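Transcription regulator (Lactobacillus plantarum WCFS1, PDB 3CLK) probably acts as a LacI-type transcription regulator, a dimer whose periplasmic-binding-protein-like domain would sense a small-molecule effector and alter DNA binding. Local coordinates at residues G113-N118 with V270-R275; H56-A61 with I69-I74; L119-G124 with K152-A157; I11-S16 with Q25-I30. One frame throughout, in Å; residues are numbered along the deposited sequence.

How the contacts relate
Contacts 2 and 4 lie in the interior of one lobe, their centres 10 Å apart, and work on neighbouring strands of the same parallel sheet; both are made of aliphatic side chains alone. Contacts 1 and 3 belong to the other lobe, across the chain's centre, and share helix 109-121. Contact 3 is partly buried and still apolar, whereas contact 1 sits at the surface and sets an amide against apolar groups. Strands 11-15 and 68-72 tie contact 4 to contact 2 through backbone bonds such as Val14 N to Leu70 O (2.8 Å), while Tyr114 OH and Glu153 OE1, 2.6 Å apart, link contact 1 to contact 3 by a side-chain hydrogen bond.

Contact 1 of 4, residues G113-N118 with V270-R275; sequences GYQATN and VNPVIR
Gln115 on helix 109-121 lays its carboxamide against Val270 and Pro272, on and beside strand 271-273, the antiparallel edge strand of the second lobe's sheet. In this two-lobed, periplasmic-binding-protein-like fold both elements follow chain crossings between the lobes: the helix comes after strand 104-106 of the first lobe, and strand 271-273 after strand 265-267. The Gln115 side chain sets off with CG anti to the carbonyl carbon (chi1 -77°) and then runs straight (chi2 -171°), which carries the amide out from the helix to the strand. It slides alongside Val270 in the opposite sense and crosses Pro272 at about a right angle. The two ends of the amide therefore meet different neighbours. NE2 rests 3.7 Å from Val270 CG2, a van der Waals touch with a methyl group, and it donates a hydrogen bond to Asp111 OD2, one turn earlier on the same helix. That bond would restrain the amide's rotation, with OE1 toward the proline ring at its CD, the carbon next to the ring nitrogen. On the adjacent strand 234-237, Ile236 is touched by Val270 and Pro272, and by Ala116 from the helix. The contact lies at the surface and is small, and the ring meets the amide at a single close point, Pro272 CD to Gln115 OE1, 3.6 Å.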
loop_
_atom_site.group_PDB
_atom_site.type_symbol
_atom_site.label_atom_id
_atom_site.label_comp_id
_atom_site.label_asym_id
_atom_site.label_seq_id
_atom_site.Cartn_x
_atom_site.Cartn_y
_atom_site.Cartn_z
ATOM N N GLY B 113 -20.947 -8.170 -3.207
ATOM C CA GLY B 113 -21.069 -9.535 -2.726
ATOM C C GLY B 113 -21.845 -10.399 -3.703
ATOM O O GLY B 113 -21.548 -11.588 -3.887
ATOM N N TYR B 114 -22.844 -9.782 -4.325
ATOM C CA TYR B 114 -23.702 -10.432 -5.304
ATOM C C TYR B 114 -22.910 -10.828 -6.550
ATOM O O TYR B 114 -22.976 -11.970 -6.986
ATOM C CB TYR B 114 -24.836 -9.485 -5.696
ATOM C CG TYR B 114 -25.902 -10.096 -6.582
ATOM C CD1 TYR B 114 -26.771 -11.079 -6.098
ATOM C CD2 TYR B 114 -26.078 -9.653 -7.889
ATOM C CE1 TYR B 114 -27.798 -11.595 -6.901
ATOM C CE2 TYR B 114 -27.092 -10.156 -8.695
ATOM C CZ TYR B 114 -27.951 -11.125 -8.198
ATOM O OH TYR B 114 -28.964 -11.601 -9.004
ATOM N N GLN B 115 -22.163 -9.886 -7.115
ATOM C CA GLN B 115 -21.364 -10.166 -8.307
ATOM C C GLN B 115 -20.215 -11.147 -8.058
ATOM O O GLN B 115 -19.948 -12.027 -8.877
ATOM C CB GLN B 115 -20.813 -8.866 -8.890
ATOM C CG GLN B 115 -21.859 -8.073 -9.666
ATOM C CD GLN B 115 -21.261 -6.907 -10.424
ATOM O OE1 GLN B 115 -20.281 -7.060 -11.151
ATOM N NE2 GLN B 115 -21.859 -5.736 -10.270
ATOM N N ALA B 116 -19.540 -10.996 -6.926
ATOM C CA ALA B 116 -18.429 -11.881 -6.580
ATOM C C ALA B 116 -18.899 -13.331 -6.512
ATOM O O ALA B 116 -18.258 -14.245 -7.046
ATOM C CB ALA B 116 -17.829 -11.460 -5.226
ATOM N N THR B 117 -20.031 -13.527 -5.850
ATOM C CA THR B 117 -20.598 -14.852 -5.676
ATOM C C THR B 117 -21.126 -15.445 -6.978
ATOM O O THR B 117 -20.881 -16.617 -7.273
ATOM C CB THR B 117 -21.716 -14.816 -4.620
ATOM O OG1 THR B 117 -21.217 -14.192 -3.428
ATOM C CG2 THR B 117 -22.176 -16.225 -4.287
ATOM N N ASN B 118 -21.847 -14.647 -7.759
ATOM C CA ASN B 118 -22.377 -15.139 -9.028
ATOM C C ASN B 118 -21.257 -15.499 -9.992
ATOM O O ASN B 118 -21.413 -16.396 -10.823
ATOM C CB ASN B 118 -23.305 -14.101 -9.668
ATOM C CG ASN B 118 -24.717 -14.176 -9.119
ATOM O OD1 ASN B 118 -25.510 -13.242 -9.270
ATOM N ND2 ASN B 118 -25.043 -15.299 -8.488
ATOM N N VAL B 270 -18.998 -1.337 -10.160
ATOM C CA VAL B 270 -17.805 -2.165 -10.014
ATOM C C VAL B 270 -17.788 -3.107 -11.216
ATOM O O VAL B 270 -18.818 -3.317 -11.863
ATOM C CB VAL B 270 -17.817 -3.035 -8.732
ATOM C CG1 VAL B 270 -17.845 -2.151 -7.493
ATOM C CG2 VAL B 270 -18.986 -3.998 -8.766
ATOM N N ASN B 271 -16.627 -3.677 -11.512
ATOM C CA ASN B 271 -16.512 -4.579 -12.650
ATOM C C ASN B 271 -15.583 -5.744 -12.372
ATOM O O ASN B 271 -14.491 -5.565 -11.838
ATOM C CB ASN B 271 -15.986 -3.826 -13.870
ATOM C CG ASN B 271 -16.841 -2.638 -14.229
ATOM O OD1 ASN B 271 -16.840 -1.625 -13.528
ATOM N ND2 ASN B 271 -17.589 -2.756 -15.319
ATOM N N PRO B 272 -16.007 -6.960 -12.733
ATOM C CA PRO B 272 -15.149 -8.118 -12.498
ATOM C C PRO B 272 -13.971 -8.113 -13.467
ATOM O O PRO B 272 -14.123 -7.784 -14.648
ATOM C CB PRO B 272 -16.094 -9.297 -12.719
ATOM C CG PRO B 272 -17.058 -8.768 -13.739
ATOM C CD PRO B 272 -17.332 -7.375 -13.225
ATOM N N VAL B 273 -12.790 -8.434 -12.952
ATOM C CA VAL B 273 -11.583 -8.499 -13.764
ATOM C C VAL B 273 -11.046 -9.920 -13.636
ATOM O O VAL B 273 -10.523 -10.307 -12.587
ATOM C CB VAL B 273 -10.504 -7.522 -13.272
ATOM C CG1 VAL B 273 -9.214 -7.749 -14.058
ATOM C CG2 VAL B 273 -10.983 -6.091 -13.438
ATOM N N ILE B 274 -11.183 -10.692 -14.704
ATOM C CA ILE B 274 -10.741 -12.075 -14.702
ATOM C C ILE B 274 -9.229 -12.189 -14.814
ATOM O O ILE B 274 -8.626 -11.642 -15.731
ATOM C CB ILE B 274 -11.374 -12.850 -15.870
ATOM C CG1 ILE B 274 -12.885 -12.600 -15.900
ATOM C CG2 ILE B 274 -11.079 -14.342 -15.731
ATOM C CD1 ILE B 274 -13.618 -12.983 -14.614
ATOM N N ARG B 275 -8.614 -12.883 -13.864
ATOM C CA ARG B 275 -7.177 -13.076 -13.915
ATOM C C ARG B 275 -6.873 -14.565 -13.953
ATOM O O ARG B 275 -7.257 -15.225 -14.908
ATOM C CB ARG B 275 -6.487 -12.363 -12.751
ATOM C CG ARG B 275 -6.660 -10.847 -12.847
ATOM C CD ARG B 275 -5.659 -10.044 -12.035
ATOM N NE ARG B 275 -5.882 -8.608 -12.220
ATOM C CZ ARG B 275 -6.910 -7.933 -11.709
ATOM N NH1 ARG B 275 -7.818 -8.555 -10.963
ATOM N NH2 ARG B 275 -7.046 -6.638 -11.963
#

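Contact 2 of 4, residues H56-A61 with I69-I74; sequences HALLTA and ILLLSI
Helix 53-63 packs on the parallel sheet of the first lobe, where Ala61 and Leu58 meet Ile69 and Leu71 of strand 68-72. Ala61 CB points at the strand, and Ile69 comes to meet it end on: its chain is extended out to CD1 (chi2 179°), and the CD1 methyl stops 4.2 Å from Ala61 CB. The CA atoms of this pair are 7.7 Å apart, so one small and one long side chain fill the gap together. A turn earlier on the helix, Leu58 sets off obliquely, but its branch bends back toward the sheet and CD1 reaches Leu71 CD2 at 4.5 Å, a looser touch. Here helix 53-63 is the connection of a beta-alpha-beta crossover running from strand 41-44 to strand 68-72, past strand 11-15 between them. Ile69 and Leu71 face this helix and both pack on Leu84 of helix 78-86, while Leu70 and Leu72 turn to helix 22-34 on the other side of the sheet. On the helix, His56 O accepts from Thr60 N and Thr60 OG1, which approach from opposite faces of its carbonyl plane, and Thr60 also packs on Asn40 of the second subunit.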
loop_
_atom_site.group_PDB
_atom_site.type_symbol
_atom_site.label_atom_id
_atom_site.label_comp_id
_atom_site.label_asym_id
_atom_site.label_seq_id
_atom_site.Cartn_x
_atom_site.Cartn_y
_atom_site.Cartn_z
ATOM N N HIS B 56 -9.414 14.745 16.968
ATOM C CA HIS B 56 -8.311 15.653 16.671
ATOM C C HIS B 56 -7.999 15.729 15.183
ATOM O O HIS B 56 -7.454 16.724 14.701
ATOM C CB HIS B 56 -7.065 15.227 17.445
ATOM C CG HIS B 56 -7.161 15.491 18.913
ATOM N ND1 HIS B 56 -7.172 16.765 19.437
ATOM C CD2 HIS B 56 -7.297 14.649 19.965
ATOM C CE1 HIS B 56 -7.312 16.699 20.749
ATOM N NE2 HIS B 56 -7.391 15.427 21.095
ATOM N N ALA B 57 -8.340 14.674 14.455
ATOM C CA ALA B 57 -8.104 14.661 13.022
ATOM C C ALA B 57 -9.062 15.674 12.404
ATOM O O ALA B 57 -8.662 16.495 11.577
ATOM C CB ALA B 57 -8.357 13.267 12.457
ATOM N N LEU B 58 -10.326 15.618 12.820
ATOM C CA LEU B 58 -11.335 16.542 12.310
ATOM C C LEU B 58 -10.934 17.980 12.605
ATOM O O LEU B 58 -10.947 18.829 11.717
ATOM C CB LEU B 58 -12.706 16.269 12.936
ATOM C CG LEU B 58 -13.502 15.030 12.520
ATOM C CD1 LEU B 58 -13.642 14.993 11.001
ATOM C CD2 LEU B 58 -12.817 13.780 13.024
ATOM N N LEU B 59 -10.576 18.254 13.855
ATOM C CA LEU B 59 -10.183 19.607 14.221
ATOM C C LEU B 59 -8.942 20.046 13.466
ATOM O O LEU B 59 -8.835 21.201 13.068
ATOM C CB LEU B 59 -9.944 19.727 15.734
ATOM C CG LEU B 59 -11.198 19.768 16.619
ATOM C CD1 LEU B 59 -10.790 20.134 18.045
ATOM C CD2 LEU B 59 -12.192 20.793 16.087
ATOM N N THR B 60 -8.003 19.130 13.258
ATOM C CA THR B 60 -6.788 19.478 12.533
ATOM C C THR B 60 -7.130 19.970 11.132
ATOM O O THR B 60 -6.434 20.820 10.580
ATOM C CB THR B 60 -5.830 18.276 12.405
ATOM O OG1 THR B 60 -5.428 17.836 13.708
ATOM C CG2 THR B 60 -4.593 18.671 11.602
ATOM N N ALA B 61 -8.208 19.436 10.563
ATOM C CA ALA B 61 -8.634 19.822 9.218
ATOM C C ALA B 61 -9.470 21.101 9.226
ATOM O O ALA B 61 -9.328 21.956 8.348
ATOM C CB ALA B 61 -9.430 18.688 8.580
ATOM N N ILE B 69 -13.967 18.661 2.932
ATOM C CA ILE B 69 -13.372 17.491 3.566
ATOM C C ILE B 69 -13.899 16.195 2.966
ATOM O O ILE B 69 -15.107 16.007 2.837
ATOM C CB ILE B 69 -13.658 17.471 5.084
ATOM C CG1 ILE B 69 -13.100 18.742 5.734
ATOM C CG2 ILE B 69 -13.017 16.240 5.724
ATOM C CD1 ILE B 69 -13.357 18.824 7.221
ATOM N N LEU B 70 -12.980 15.310 2.591
ATOM C CA LEU B 70 -13.338 14.014 2.032
ATOM C C LEU B 70 -12.880 12.955 3.034
ATOM O O LEU B 70 -11.717 12.948 3.448
ATOM C CB LEU B 70 -12.634 13.808 0.689
ATOM C CG LEU B 70 -12.982 14.831 -0.400
ATOM C CD1 LEU B 70 -12.121 14.584 -1.639
ATOM C CD2 LEU B 70 -14.458 14.714 -0.742
ATOM N N LEU B 71 -13.787 12.072 3.436
ATOM C CA LEU B 71 -13.427 11.040 4.402
ATOM C C LEU B 71 -13.368 9.675 3.732
ATOM O O LEU B 71 -14.391 9.108 3.353
ATOM C CB LEU B 71 -14.418 11.029 5.576
ATOM C CG LEU B 71 -14.486 12.355 6.350
ATOM C CD1 LEU B 71 -15.526 13.266 5.704
ATOM C CD2 LEU B 71 -14.838 12.098 7.797
ATOM N N LEU B 72 -12.148 9.168 3.587
ATOM C CA LEU B 72 -11.899 7.885 2.952
ATOM C C LEU B 72 -12.173 6.706 3.863
ATOM O O LEU B 72 -11.316 6.292 4.647
ATOM C CB LEU B 72 -10.451 7.813 2.457
ATOM C CG LEU B 72 -9.973 8.919 1.509
ATOM C CD1 LEU B 72 -8.721 8.449 0.769
ATOM C CD2 LEU B 72 -11.062 9.253 0.514
ATOM N N SER B 73 -13.381 6.174 3.755
ATOM C CA SER B 73 -13.790 5.024 4.542
ATOM C C SER B 73 -13.465 5.169 6.025
ATOM O O SER B 73 -12.763 4.334 6.599
ATOM C CB SER B 73 -13.124 3.763 3.988
ATOM O OG SER B 73 -13.746 2.602 4.500
ATOM N N ILE B 74 -13.967 6.236 6.639
ATOM C CA ILE B 74 -13.748 6.472 8.065
ATOM C C ILE B 74 -15.085 6.362 8.790
ATOM O O ILE B 74 -16.063 7.011 8.411
ATOM C CB ILE B 74 -13.142 7.879 8.341
ATOM C CG1 ILE B 74 -11.615 7.800 8.407
ATOM C CG2 ILE B 74 -13.674 8.438 9.661
ATOM C CD1 ILE B 74 -10.950 7.546 7.089
#

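Contact 3 of 4, residues L119-G124 with K152-A157; sequences LLINEG and KEANIA
Apolar packing brings Ile121, near the end of helix 109-121, onto Ala154 and Ile156, just past the end of helix 138-153. Two branch ends of Ile121 touch the Ala154 methyl from one side: CD1 lies 3.8 Å from Ala154 CB and CG2 lies 4.1 Å from the same atom. CG1 stands beside the backbone N (chi1 -70°) and CG2 anti to that N, a pose that turns both branches toward segment 152-157. Farther along, Ile156 CD1 touches Ile121 CG1 at 4.4 Å, and Ile128 of strand 128-131 lies against Ile121 from the sheet. Backbone hydrogen bonds form the second group. Gly124 N bonds to Ile121 O, closing a type I turn, and Asn155 N bonds to Lys152 O, both at 2.9 Å. The third group is the fastening by arginines: Arg126 NH1 holds Ala154 O, and Arg280 NH1 holds Asn122 O, so one carbonyl near each helix end has an arginine partner. Gly124 (phi 100°) and Asn155 (phi 61°) each leave the helix with positive phi, so the isoleucine-alanine packing joins the Schellman-capped ends of two neighbouring helices lying on the sheet of the second alpha/beta lobe.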
loop_
_atom_site.group_PDB
_atom_site.type_symbol
_atom_site.label_atom_id
_atom_site.label_comp_id
_atom_site.label_asym_id
_atom_site.label_seq_id
_atom_site.Cartn_x
_atom_site.Cartn_y
_atom_site.Cartn_z
ATOM N N LEU B 119 -20.129 -14.803 -9.887
ATOM C CA LEU B 119 -18.994 -15.087 -10.758
ATOM C C LEU B 119 -18.597 -16.559 -10.588
ATOM O O LEU B 119 -18.311 -17.254 -11.572
ATOM C CB LEU B 119 -17.817 -14.162 -10.415
ATOM C CG LEU B 119 -16.632 -14.113 -11.393
ATOM C CD1 LEU B 119 -15.784 -12.877 -11.119
ATOM C CD2 LEU B 119 -15.799 -15.389 -11.270
ATOM N N LEU B 120 -18.585 -17.038 -9.345
ATOM C CA LEU B 120 -18.239 -18.433 -9.074
ATOM C C LEU B 120 -19.405 -19.351 -9.456
ATOM O O LEU B 120 -19.200 -20.414 -10.044
ATOM C CB LEU B 120 -17.881 -18.624 -7.590
ATOM C CG LEU B 120 -16.598 -17.928 -7.105
ATOM C CD1 LEU B 120 -16.469 -18.036 -5.585
ATOM C CD2 LEU B 120 -15.399 -18.565 -7.777
ATOM N N ILE B 121 -20.627 -18.937 -9.129
ATOM C CA ILE B 121 -21.802 -19.737 -9.459
ATOM C C ILE B 121 -21.874 -19.972 -10.966
ATOM O O ILE B 121 -22.163 -21.083 -11.413
ATOM C CB ILE B 121 -23.109 -19.052 -8.994
ATOM C CG1 ILE B 121 -23.195 -19.068 -7.463
ATOM C CG2 ILE B 121 -24.313 -19.776 -9.586
ATOM C CD1 ILE B 121 -24.301 -18.171 -6.894
ATOM N N ASN B 122 -21.616 -18.930 -11.749
ATOM C CA ASN B 122 -21.657 -19.067 -13.202
ATOM C C ASN B 122 -20.517 -19.934 -13.740
ATOM O O ASN B 122 -20.557 -20.393 -14.891
ATOM C CB ASN B 122 -21.647 -17.686 -13.857
ATOM C CG ASN B 122 -22.929 -16.912 -13.579
ATOM O OD1 ASN B 122 -23.977 -17.507 -13.333
ATOM N ND2 ASN B 122 -22.854 -15.590 -13.636
ATOM N N GLU B 123 -19.500 -20.155 -12.909
ATOM C CA GLU B 123 -18.375 -21.003 -13.293
ATOM C C GLU B 123 -18.638 -22.430 -12.811
ATOM O O GLU B 123 -17.770 -23.295 -12.897
ATOM C CB GLU B 123 -17.061 -20.478 -12.698
ATOM C CG GLU B 123 -16.587 -19.167 -13.327
ATOM C CD GLU B 123 -15.446 -19.352 -14.310
ATOM O OE1 GLU B 123 -14.291 -19.527 -13.860
ATOM O OE2 GLU B 123 -15.702 -19.324 -15.534
ATOM N N GLY B 124 -19.837 -22.666 -12.284
ATOM C CA GLY B 124 -20.195 -24.004 -11.843
ATOM C C GLY B 124 -20.107 -24.340 -10.364
ATOM O O GLY B 124 -20.517 -25.429 -9.961
ATOM N N LYS B 152 -29.194 -17.761 -2.576
ATOM C CA LYS B 152 -30.617 -18.061 -2.596
ATOM C C LYS B 152 -31.176 -18.114 -4.011
ATOM O O LYS B 152 -31.988 -18.979 -4.328
ATOM C CB LYS B 152 -31.386 -17.032 -1.764
ATOM C CG LYS B 152 -31.209 -17.222 -0.265
ATOM C CD LYS B 152 -31.826 -18.540 0.200
ATOM C CE LYS B 152 -31.531 -18.821 1.673
ATOM N NZ LYS B 152 -31.948 -17.704 2.563
ATOM N N GLU B 153 -30.746 -17.188 -4.863
ATOM C CA GLU B 153 -31.214 -17.161 -6.241
ATOM C C GLU B 153 -30.703 -18.381 -7.016
ATOM O O GLU B 153 -31.258 -18.753 -8.055
ATOM C CB GLU B 153 -30.777 -15.865 -6.918
ATOM C CG GLU B 153 -31.526 -14.629 -6.410
ATOM C CD GLU B 153 -31.158 -13.371 -7.166
ATOM O OE1 GLU B 153 -30.632 -13.484 -8.290
ATOM O OE2 GLU B 153 -31.409 -12.263 -6.650
ATOM N N ALA B 154 -29.652 -19.008 -6.495
ATOM C CA ALA B 154 -29.076 -20.196 -7.114
ATOM C C ALA B 154 -29.587 -21.414 -6.354
ATOM O O ALA B 154 -29.178 -22.545 -6.620
ATOM C CB ALA B 154 -27.548 -20.143 -7.049
ATOM N N ASN B 155 -30.474 -21.163 -5.396
ATOM C CA ASN B 155 -31.053 -22.220 -4.578
ATOM C C ASN B 155 -29.998 -22.979 -3.775
ATOM O O ASN B 155 -30.077 -24.194 -3.596
ATOM C CB ASN B 155 -31.870 -23.173 -5.462
ATOM C CG ASN B 155 -33.196 -22.567 -5.886
ATOM O OD1 ASN B 155 -34.080 -22.365 -5.058
ATOM N ND2 ASN B 155 -33.332 -22.252 -7.169
ATOM N N ILE B 156 -29.005 -22.243 -3.287
ATOM C CA ILE B 156 -27.946 -22.819 -2.472
ATOM C C ILE B 156 -28.263 -22.425 -1.037
ATOM O O ILE B 156 -28.371 -21.243 -0.733
ATOM C CB ILE B 156 -26.560 -22.247 -2.851
ATOM C CG1 ILE B 156 -26.156 -22.741 -4.245
ATOM C CG2 ILE B 156 -25.517 -22.659 -1.822
ATOM C CD1 ILE B 156 -24.866 -22.117 -4.756
ATOM N N ALA B 157 -28.415 -23.416 -0.163
ATOM C CA ALA B 157 -28.733 -23.166 1.240
ATOM C C ALA B 157 -27.609 -22.430 1.967
ATOM O O ALA B 157 -26.441 -22.822 1.887
ATOM C CB ALA B 157 -29.031 -24.485 1.948
#

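Contact 4 of 4, residues I11-S16 with Q25-I30; sequences IAAVVS and QILDGI
Strand 11-15 runs beneath helix 22-34 with the CA atoms of Ala13 and Leu27, the nearest across the pair, 8.0 Å apart. Ala13 CB points straight at the helix and takes two methyl ends. Leu27 CD2 is the closer, 4.0 Å from Ala13 CB; its side chain sets off along the helix flank, CG lying opposite the carbonyl carbon (chi1 -69°), and the branch at its end turns down to the strand. From the next turn, Ile30 aims at the strand and extends its CD1 to 4.5 Å from Ala13 CB. Ile11 and Val15 point to the same side as Ala13 and flank it at slightly longer range, whereas Ala12 and Val14 face the other side of the sheet. Leu27 also packs on Ile43, and Ile30 on Leu41 and Leu70, so the helix spans strand 11-15 and both its neighbours, as in the opening strand-helix-strand unit of a Rossmann-like lobe. Asp28, which takes no part in the strand contact, packs on Tyr45 of the second subunit. With aliphatic groups alone meeting across it, this contact gains from burial and dispersion, and the hydrogen bonds lie within the backbones, along the helix and between strands, such as Ala13 with Ile42 and Ala12 with Gly68.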
loop_
_atom_site.group_PDB
_atom_site.type_symbol
_atom_site.label_atom_id
_atom_site.label_comp_id
_atom_site.label_asym_id
_atom_site.label_seq_id
_atom_site.Cartn_x
_atom_site.Cartn_y
_atom_site.Cartn_z
ATOM N N ILE B 11 -8.276 21.239 -0.201
ATOM C CA ILE B 11 -9.145 20.152 0.220
ATOM C C ILE B 11 -8.382 19.261 1.189
ATOM O O ILE B 11 -7.189 19.018 1.014
ATOM C CB ILE B 11 -9.616 19.302 -0.984
ATOM C CG1 ILE B 11 -10.529 20.138 -1.883
ATOM C CG2 ILE B 11 -10.349 18.060 -0.490
ATOM C CD1 ILE B 11 -10.973 19.433 -3.154
ATOM N N ALA B 12 -9.072 18.786 2.218
ATOM C CA ALA B 12 -8.454 17.918 3.207
ATOM C C ALA B 12 -9.076 16.535 3.118
ATOM O O ALA B 12 -10.300 16.393 3.138
ATOM C CB ALA B 12 -8.650 18.494 4.612
ATOM N N ALA B 13 -8.226 15.520 3.003
ATOM C CA ALA B 13 -8.687 14.145 2.923
ATOM C C ALA B 13 -8.333 13.439 4.221
ATOM O O ALA B 13 -7.179 13.454 4.649
ATOM C CB ALA B 13 -8.034 13.434 1.744
ATOM N N VAL B 14 -9.339 12.836 4.847
ATOM C CA VAL B 14 -9.151 12.117 6.097
ATOM C C VAL B 14 -9.014 10.622 5.820
ATOM O O VAL B 14 -9.890 10.006 5.206
ATOM C CB VAL B 14 -10.343 12.335 7.047
ATOM C CG1 VAL B 14 -10.073 11.651 8.380
ATOM C CG2 VAL B 14 -10.582 13.825 7.250
ATOM N N VAL B 15 -7.903 10.049 6.265
ATOM C CA VAL B 15 -7.647 8.627 6.077
ATOM C C VAL B 15 -7.361 7.978 7.430
ATOM O O VAL B 15 -6.803 8.617 8.326
ATOM C CB VAL B 15 -6.440 8.398 5.143
ATOM C CG1 VAL B 15 -6.784 8.833 3.730
ATOM C CG2 VAL B 15 -5.239 9.176 5.649
ATOM N N SER B 16 -7.750 6.713 7.575
ATOM C CA SER B 16 -7.540 5.984 8.822
ATOM C C SER B 16 -6.055 5.862 9.158
ATOM O O SER B 16 -5.387 4.912 8.748
ATOM C CB SER B 16 -8.156 4.588 8.725
ATOM O OG SER B 16 -7.532 3.829 7.704
ATOM N N GLN B 25 -5.260 4.893 -4.258
ATOM C CA GLN B 25 -6.026 4.919 -5.496
ATOM C C GLN B 25 -7.067 6.030 -5.450
ATOM O O GLN B 25 -7.302 6.710 -6.444
ATOM C CB GLN B 25 -6.712 3.569 -5.728
ATOM C CG GLN B 25 -5.737 2.443 -6.041
ATOM C CD GLN B 25 -4.783 2.809 -7.167
ATOM O OE1 GLN B 25 -5.207 3.069 -8.295
ATOM N NE2 GLN B 25 -3.488 2.837 -6.864
ATOM N N ILE B 26 -7.693 6.214 -4.293
ATOM C CA ILE B 26 -8.683 7.273 -4.153
ATOM C C ILE B 26 -7.954 8.615 -4.152
ATOM O O ILE B 26 -8.381 9.564 -4.811
ATOM C CB ILE B 26 -9.481 7.150 -2.838
ATOM C CG1 ILE B 26 -10.139 5.772 -2.752
ATOM C CG2 ILE B 26 -10.540 8.248 -2.777
ATOM C CD1 ILE B 26 -10.934 5.552 -1.485
ATOM N N LEU B 27 -6.846 8.682 -3.421
ATOM C CA LEU B 27 -6.056 9.908 -3.325
ATOM C C LEU B 27 -5.524 10.363 -4.682
ATOM O O LEU B 27 -5.451 11.561 -4.948
ATOM C CB LEU B 27 -4.889 9.718 -2.345
ATOM C CG LEU B 27 -5.239 9.566 -0.857
ATOM C CD1 LEU B 27 -3.987 9.217 -0.065
ATOM C CD2 LEU B 27 -5.860 10.848 -0.332
ATOM N N ASP B 28 -5.149 9.419 -5.539
ATOM C CA ASP B 28 -4.652 9.790 -6.859
ATOM C C ASP B 28 -5.773 10.476 -7.627
ATOM O O ASP B 28 -5.547 11.476 -8.306
ATOM C CB ASP B 28 -4.168 8.568 -7.643
ATOM C CG ASP B 28 -2.887 7.980 -7.080
ATOM O OD1 ASP B 28 -2.032 8.750 -6.592
ATOM O OD2 ASP B 28 -2.727 6.745 -7.140
ATOM N N GLY B 29 -6.983 9.935 -7.507
ATOM C CA GLY B 29 -8.124 10.513 -8.191
ATOM C C GLY B 29 -8.443 11.898 -7.658
ATOM O O GLY B 29 -8.777 12.804 -8.422
ATOM N N ILE B 30 -8.339 12.058 -6.343
ATOM C CA ILE B 30 -8.601 13.339 -5.695
ATOM C C ILE B 30 -7.533 14.336 -6.125
ATOM O O ILE B 30 -7.834 15.469 -6.507
ATOM C CB ILE B 30 -8.557 13.210 -4.152
ATOM C CG1 ILE B 30 -9.738 12.374 -3.661
ATOM C CG2 ILE B 30 -8.582 14.589 -3.504
ATOM C CD1 ILE B 30 -9.701 12.094 -2.174
#